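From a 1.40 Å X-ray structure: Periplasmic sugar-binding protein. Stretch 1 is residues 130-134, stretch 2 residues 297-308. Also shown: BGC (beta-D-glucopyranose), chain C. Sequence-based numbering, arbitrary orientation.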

ATOM      1  N   TYR A 130      -6.987   5.215  13.421  1.00  9.90           N
ATOM      2  CA  TYR A 130      -6.399   4.681  12.200  1.00  8.44           C
ATOM      3  C   TYR A 130      -4.868   4.877  12.224  1.00  9.39           C
ATOM      4  O   TYR A 130      -4.382   6.001  12.130  1.00 10.25           O
ATOM      5  CB  TYR A 130      -6.998   5.395  10.991  1.00 10.50           C
ATOM      6  CG  TYR A 130      -6.527   4.908   9.638  1.00  8.36           C
ATOM      7  CD1 TYR A 130      -6.166   3.591   9.403  1.00  8.91           C
ATOM      8  CD2 TYR A 130      -6.469   5.788   8.573  1.00  9.68           C
ATOM      9  CE1 TYR A 130      -5.758   3.179   8.137  1.00  8.37           C
ATOM     10  CE2 TYR A 130      -6.098   5.399   7.309  1.00  9.53           C
ATOM     11  CZ  TYR A 130      -5.750   4.093   7.070  1.00  8.20           C
ATOM     12  OH  TYR A 130      -5.392   3.741   5.797  1.00  9.44           O
ATOM     13  N   VAL A 131      -4.155   3.779  12.349  1.00  8.67           N
ATOM     14  CA  VAL A 131      -2.703   3.764  12.296  1.00  9.32           C
ATOM     15  C   VAL A 131      -2.329   3.488  10.846  1.00  8.29           C
ATOM     16  O   VAL A 131      -2.674   2.461  10.284  1.00  8.20           O
ATOM     17  CB  VAL A 131      -2.123   2.669  13.213  1.00  8.37           C
ATOM     18  CG1 VAL A 131      -0.628   2.504  12.998  1.00  9.51           C
ATOM     19  CG2 VAL A 131      -2.433   2.976  14.670  1.00  9.38           C
ATOM     20  N   THR A 132      -1.628   4.440  10.250  1.00  7.90           N
ATOM     21  CA  THR A 132      -1.402   4.442   8.809  1.00  7.05           C
ATOM     22  C   THR A 132      -0.092   5.112   8.409  1.00  6.99           C
ATOM     23  O   THR A 132       0.433   5.976   9.124  1.00  8.45           O
ATOM     24  CB  THR A 132      -2.595   5.138   8.089  1.00  8.55           C
ATOM     25  OG1 THR A 132      -2.481   5.016   6.667  1.00  9.37           O
ATOM     26  CG2 THR A 132      -2.681   6.646   8.435  1.00  8.50           C
ATOM     27  N   PHE A 133       0.402   4.717   7.245  1.00  7.74           N
ATOM     28  CA  PHE A 133       1.376   5.529   6.536  1.00  8.76           C
ATOM     29  C   PHE A 133       0.664   6.631   5.763  1.00  7.89           C
ATOM     30  O   PHE A 133      -0.549   6.595   5.531  1.00  9.31           O
ATOM     31  CB  PHE A 133       2.193   4.690   5.572  1.00  8.93           C
ATOM     32  CG  PHE A 133       3.019   3.629   6.237  1.00  7.64           C
ATOM     33  CD1 PHE A 133       4.110   3.958   7.025  1.00  8.78           C
ATOM     34  CD2 PHE A 133       2.691   2.283   6.072  1.00  8.76           C
ATOM     35  CE1 PHE A 133       4.861   2.970   7.617  1.00  9.59           C
ATOM     36  CE2 PHE A 133       3.450   1.302   6.662  1.00  8.47           C
ATOM     37  CZ  PHE A 133       4.533   1.652   7.429  1.00  8.30           C
ATOM     38  N   ASP A 134       1.418   7.626   5.331  1.00  8.57           N
ATOM     39  CA  ASP A 134       0.844   8.711   4.510  1.00  9.19           C
ATOM     40  C   ASP A 134       0.670   8.202   3.070  1.00  9.06           C
ATOM     41  O   ASP A 134       1.559   8.331   2.231  1.00  9.94           O
ATOM     42  CB  ASP A 134       1.783   9.911   4.538  1.00 10.16           C
ATOM     43  CG  ASP A 134       1.209  11.152   3.857  1.00 10.00           C
ATOM     44  OD1 ASP A 134       0.259  11.050   3.047  1.00 11.12           O
ATOM     45  OD2 ASP A 134       1.734  12.265   4.127  1.00 14.42           O
ATOM     46  N   PHE A 297       9.593   3.422   0.717  1.00  8.68           N
ATOM     47  CA  PHE A 297       9.865   2.707   1.962  1.00  7.90           C
ATOM     48  C   PHE A 297       8.889   3.189   3.014  1.00  6.99           C
ATOM     49  O   PHE A 297       8.813   4.375   3.288  1.00  9.08           O
ATOM     50  CB  PHE A 297      11.300   2.994   2.420  1.00  9.61           C
ATOM     51  CG  PHE A 297      11.626   2.526   3.820  1.00  8.67           C
ATOM     52  CD1 PHE A 297      11.341   1.222   4.219  1.00  7.72           C
ATOM     53  CD2 PHE A 297      12.218   3.383   4.739  1.00 10.00           C
ATOM     54  CE1 PHE A 297      11.646   0.796   5.496  1.00  9.73           C
ATOM     55  CE2 PHE A 297      12.528   2.948   6.024  1.00  9.86           C
ATOM     56  CZ  PHE A 297      12.227   1.660   6.397  1.00  9.46           C
ATOM     57  N   LYS A 298       8.154   2.245   3.592  1.00  7.80           N
ATOM     58  CA  LYS A 298       7.195   2.482   4.664  1.00  7.55           C
ATOM     59  C   LYS A 298       7.670   1.678   5.875  1.00  6.62           C
ATOM     60  O   LYS A 298       7.656   0.449   5.839  1.00  8.00           O
ATOM     61  CB  LYS A 298       5.785   2.068   4.219  1.00  8.12           C
ATOM     62  CG  LYS A 298       5.414   2.562   2.818  1.00  7.86           C
ATOM     63  CD  LYS A 298       3.940   2.583   2.497  1.00  9.31           C
ATOM     64  CE  LYS A 298       3.300   1.229   2.690  1.00  8.60           C
ATOM     65  NZ  LYS A 298       1.923   1.256   2.117  1.00  7.34           N
ATOM     66  N   ASP A 299       8.171   2.365   6.900  1.00  7.28           N
ATOM     67  CA  ASP A 299       8.841   1.683   7.988  1.00  7.17           C
ATOM     68  C   ASP A 299       7.813   0.989   8.866  1.00  8.16           C
ATOM     69  O   ASP A 299       7.219   1.586   9.752  1.00  9.21           O
ATOM     70  CB  ASP A 299       9.713   2.672   8.777  1.00  7.93           C
ATOM     71  CG  ASP A 299      10.675   1.998   9.721  1.00  9.86           C
ATOM     72  OD1 ASP A 299      10.417   0.834  10.128  1.00  9.81           O
ATOM     73  OD2 ASP A 299      11.694   2.643  10.055  1.00 11.51           O
ATOM     74  N   VAL A 300       7.619  -0.295   8.580  1.00  6.21           N
ATOM     75  CA  VAL A 300       6.669  -1.127   9.310  1.00  7.37           C
ATOM     76  C   VAL A 300       6.996  -1.217  10.793  1.00  7.51           C
ATOM     77  O   VAL A 300       6.110  -1.434  11.613  1.00  8.88           O
ATOM     78  CB  VAL A 300       6.548  -2.526   8.644  1.00  9.70           C
ATOM     79  CG1 VAL A 300       5.636  -3.441   9.453  1.00 11.99           C
ATOM     80  CG2 VAL A 300       6.007  -2.411   7.223  1.00 11.42           C
ATOM     81  N   ARG A 301       8.256  -1.047  11.171  1.00  8.00           N
ATOM     82  CA  ARG A 301       8.568  -0.991  12.607  1.00  9.35           C
ATOM     83  C   ARG A 301       7.823   0.147  13.314  1.00  7.69           C
ATOM     84  O   ARG A 301       7.333  -0.008  14.434  1.00  9.06           O
ATOM     85  CB  ARG A 301      10.080  -0.815  12.848  1.00 10.32           C
ATOM     86  CG  ARG A 301      10.925  -1.880  12.184  1.00  9.35           C
ATOM     87  CD  ARG A 301      12.397  -1.571  12.307  1.00  9.16           C
ATOM     88  NE  ARG A 301      12.736  -0.344  11.609  1.00  9.72           N
ATOM     89  CZ  ARG A 301      13.954   0.169  11.535  1.00 10.39           C
ATOM     90  NH1 ARG A 301      14.973  -0.437  12.146  1.00 12.11           N
ATOM     91  NH2 ARG A 301      14.137   1.305  10.873  1.00 11.21           N
ATOM     92  N   THR A 302       7.726   1.288  12.632  1.00  8.02           N
ATOM     93  CA  THR A 302       7.022   2.431  13.206  1.00  9.38           C
ATOM     94  C   THR A 302       5.513   2.174  13.264  1.00  9.71           C
ATOM     95  O   THR A 302       4.866   2.505  14.246  1.00  9.64           O
ATOM     96  CB  THR A 302       7.284   3.712  12.404  1.00  8.94           C
ATOM     97  OG1 THR A 302       8.706   3.904  12.309  1.00 10.29           O
ATOM     98  CG2 THR A 302       6.641   4.942  13.059  1.00 11.98           C
ATOM     99  N   LEU A 303       4.966   1.586  12.208  1.00  8.86           N
ATOM    100  CA  LEU A 303       3.534   1.338  12.141  1.00  8.47           C
ATOM    101  C   LEU A 303       3.143   0.384  13.274  1.00  8.72           C
ATOM    102  O   LEU A 303       2.170   0.619  14.008  1.00  7.86           O
ATOM    103  CB  LEU A 303       3.164   0.753  10.779  1.00  9.25           C
ATOM    104  CG  LEU A 303       1.686   0.945  10.400  1.00 10.48           C
ATOM    105  CD1 LEU A 303       1.406   2.374   9.970  1.00 10.87           C
ATOM    106  CD2 LEU A 303       1.258  -0.022   9.309  1.00 12.04           C
ATOM    107  N   VAL A 304       3.919  -0.689  13.424  1.00  7.01           N
ATOM    108  CA  VAL A 304       3.674  -1.668  14.457  1.00  7.74           C
ATOM    109  C   VAL A 304       3.736  -1.021  15.837  1.00  8.30           C
ATOM    110  O   VAL A 304       2.855  -1.233  16.680  1.00  8.46           O
ATOM    111  CB  VAL A 304       4.675  -2.834  14.327  1.00  9.95           C
ATOM    112  CG1 VAL A 304       4.857  -3.581  15.642  1.00 10.59           C
ATOM    113  CG2 VAL A 304       4.235  -3.769  13.201  1.00  8.36           C
ATOM    114  N   GLN A 305       4.794  -0.256  16.093  1.00  9.17           N
ATOM    115  CA  GLN A 305       4.939   0.355  17.423  1.00 10.27           C
ATOM    116  C   GLN A 305       3.818   1.350  17.694  1.00  9.44           C
ATOM    117  O   GLN A 305       3.321   1.423  18.802  1.00 10.28           O
ATOM    118  CB  GLN A 305       6.308   1.008  17.618  1.00 13.25           C
ATOM    119  CG  GLN A 305       6.767   1.011  19.079  1.00 20.06           C
ATOM    120  CD  GLN A 305       7.025  -0.392  19.618  1.00 25.41           C
ATOM    121  OE1 GLN A 305       7.612  -1.249  18.941  1.00 29.13           O
ATOM    122  NE2 GLN A 305       6.581  -0.635  20.834  1.00 47.08           N
ATOM    123  N   ASP A 306       3.423   2.116  16.669  1.00  8.38           N
ATOM    124  CA  ASP A 306       2.312   3.067  16.807  1.00  9.69           C
ATOM    125  C   ASP A 306       1.041   2.352  17.230  1.00 11.70           C
ATOM    126  O   ASP A 306       0.321   2.803  18.108  1.00 10.46           O
ATOM    127  CB  ASP A 306       2.092   3.860  15.525  1.00 10.90           C
ATOM    128  CG  ASP A 306       3.060   5.002  15.373  1.00 12.68           C
ATOM    129  OD1 ASP A 306       3.819   5.318  16.323  1.00 14.08           O
ATOM    130  OD2 ASP A 306       3.032   5.599  14.279  1.00 12.12           O
ATOM    131  N   ALA A 307       0.810   1.191  16.640  1.00  8.55           N
ATOM    132  CA  ALA A 307      -0.368   0.377  16.988  1.00  8.30           C
ATOM    133  C   ALA A 307      -0.283  -0.213  18.399  1.00 11.49           C
ATOM    134  O   ALA A 307      -1.271  -0.241  19.140  1.00  9.55           O
ATOM    135  CB  ALA A 307      -0.562  -0.741  15.975  1.00 10.21           C
ATOM    136  N   ILE A 308       0.888  -0.715  18.745  1.00  9.01           N
ATOM    137  CA  ILE A 308       1.072  -1.296  20.074  1.00  8.74           C
ATOM    138  C   ILE A 308       0.898  -0.181  21.114  1.00 10.84           C
ATOM    139  O   ILE A 308       0.203  -0.347  22.119  1.00 10.58           O
ATOM    140  CB  ILE A 308       2.431  -2.004  20.214  1.00 10.67           C
ATOM    141  CG1 ILE A 308       2.479  -3.244  19.315  1.00 13.46           C
ATOM    142  CG2 ILE A 308       2.682  -2.382  21.684  1.00 12.03           C
ATOM    143  CD1 ILE A 308       3.873  -3.823  19.130  1.00 16.83           C
TER
HETATM  144  C2  BGC C 402      -0.538  -1.693   1.702  1.00 11.07           C
HETATM  145  C3  BGC C 402       0.666  -1.876   0.800  1.00 13.47           C
HETATM  146  C4  BGC C 402       0.618  -3.261   0.174  1.00 13.58           C
HETATM  147  C5  BGC C 402      -0.732  -3.520  -0.495  1.00 13.95           C
HETATM  148  C6  BGC C 402      -0.898  -4.939  -0.992  1.00 14.91           C
HETATM  149  C1  BGC C 402      -1.731  -1.868   0.777  1.00 14.99           C
HETATM  150  O1  BGC C 402      -2.939  -1.504   1.379  1.00 14.97           O
HETATM  151  O2  BGC C 402      -0.500  -0.388   2.290  1.00 11.61           O
HETATM  152  O3  BGC C 402       1.839  -1.708   1.592  1.00 11.14           O
HETATM  153  O4  BGC C 402       1.609  -3.323  -0.871  1.00 11.98           O
HETATM  154  O5  BGC C 402      -1.790  -3.244   0.402  1.00 12.53           O
HETATM  155  O6  BGC C 402      -0.568  -5.898   0.015  1.00 11.95           O

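Strand 130-133 packs against helix 300-308 with the two chain directions nearly antiparallel, 169° apart, and no hydrogen bond joins the stretches; the contact rests on shape and apolar surface. Along the strand, Val-131 and Phe-133 point toward the helix while Thr-132, between them, points away, and its OG1 donates to Phe-133 O at 2.7 Å.

Phe-133 dominates. Its m rotamer (chi1 -63°, chi2 -69°) sets the ring between two aliphatic groups. Over one face lies Lys-298 CB, 3.4 Å from the centroid of the Phe-133 ring and 8° off the normal; over the opposite face Leu-303 CD1 sits 3.9 Å from that centroid, 6° off. Both are CH-pi contacts, and a flat aromatic ring suits such a slot because both faces can be covered at once. Near the plane of the ring, Phe-133 CZ comes within 3.8 Å of Val-300 N, at the first turn of the helix.

Leu-303, with chi1 t and chi2 p, is well suited to bridge the two strand residues: its CD1, besides covering the ring, lies 3.7 Å from Val-131 CG1. Val-131, chi1 t, is short enough to lie close to the helix backbone, its CG1 3.5 Å from Leu-303 O and its CG2 4.0 Å from Ala-307 CA. The small side chain of Ala-307 points sideways, and the strand comes near here, with Val-131 CA 6.2 Å from Ala-307 CA.

Lys-298 does two jobs. Its CB packs on the aromatic face, while the m, t, m, t chain carries Lys-298 NZ to the sugar, donating to BGC O2 at 2.9 Å and BGC O3 at 3.0 Å. Next to it, Asp-299 caps the helix: OD1 accepts a weak bond from Arg-301 N at 3.0 Å, and OD2 forms a salt bridge with Arg-301 NH2 at 2.9 Å.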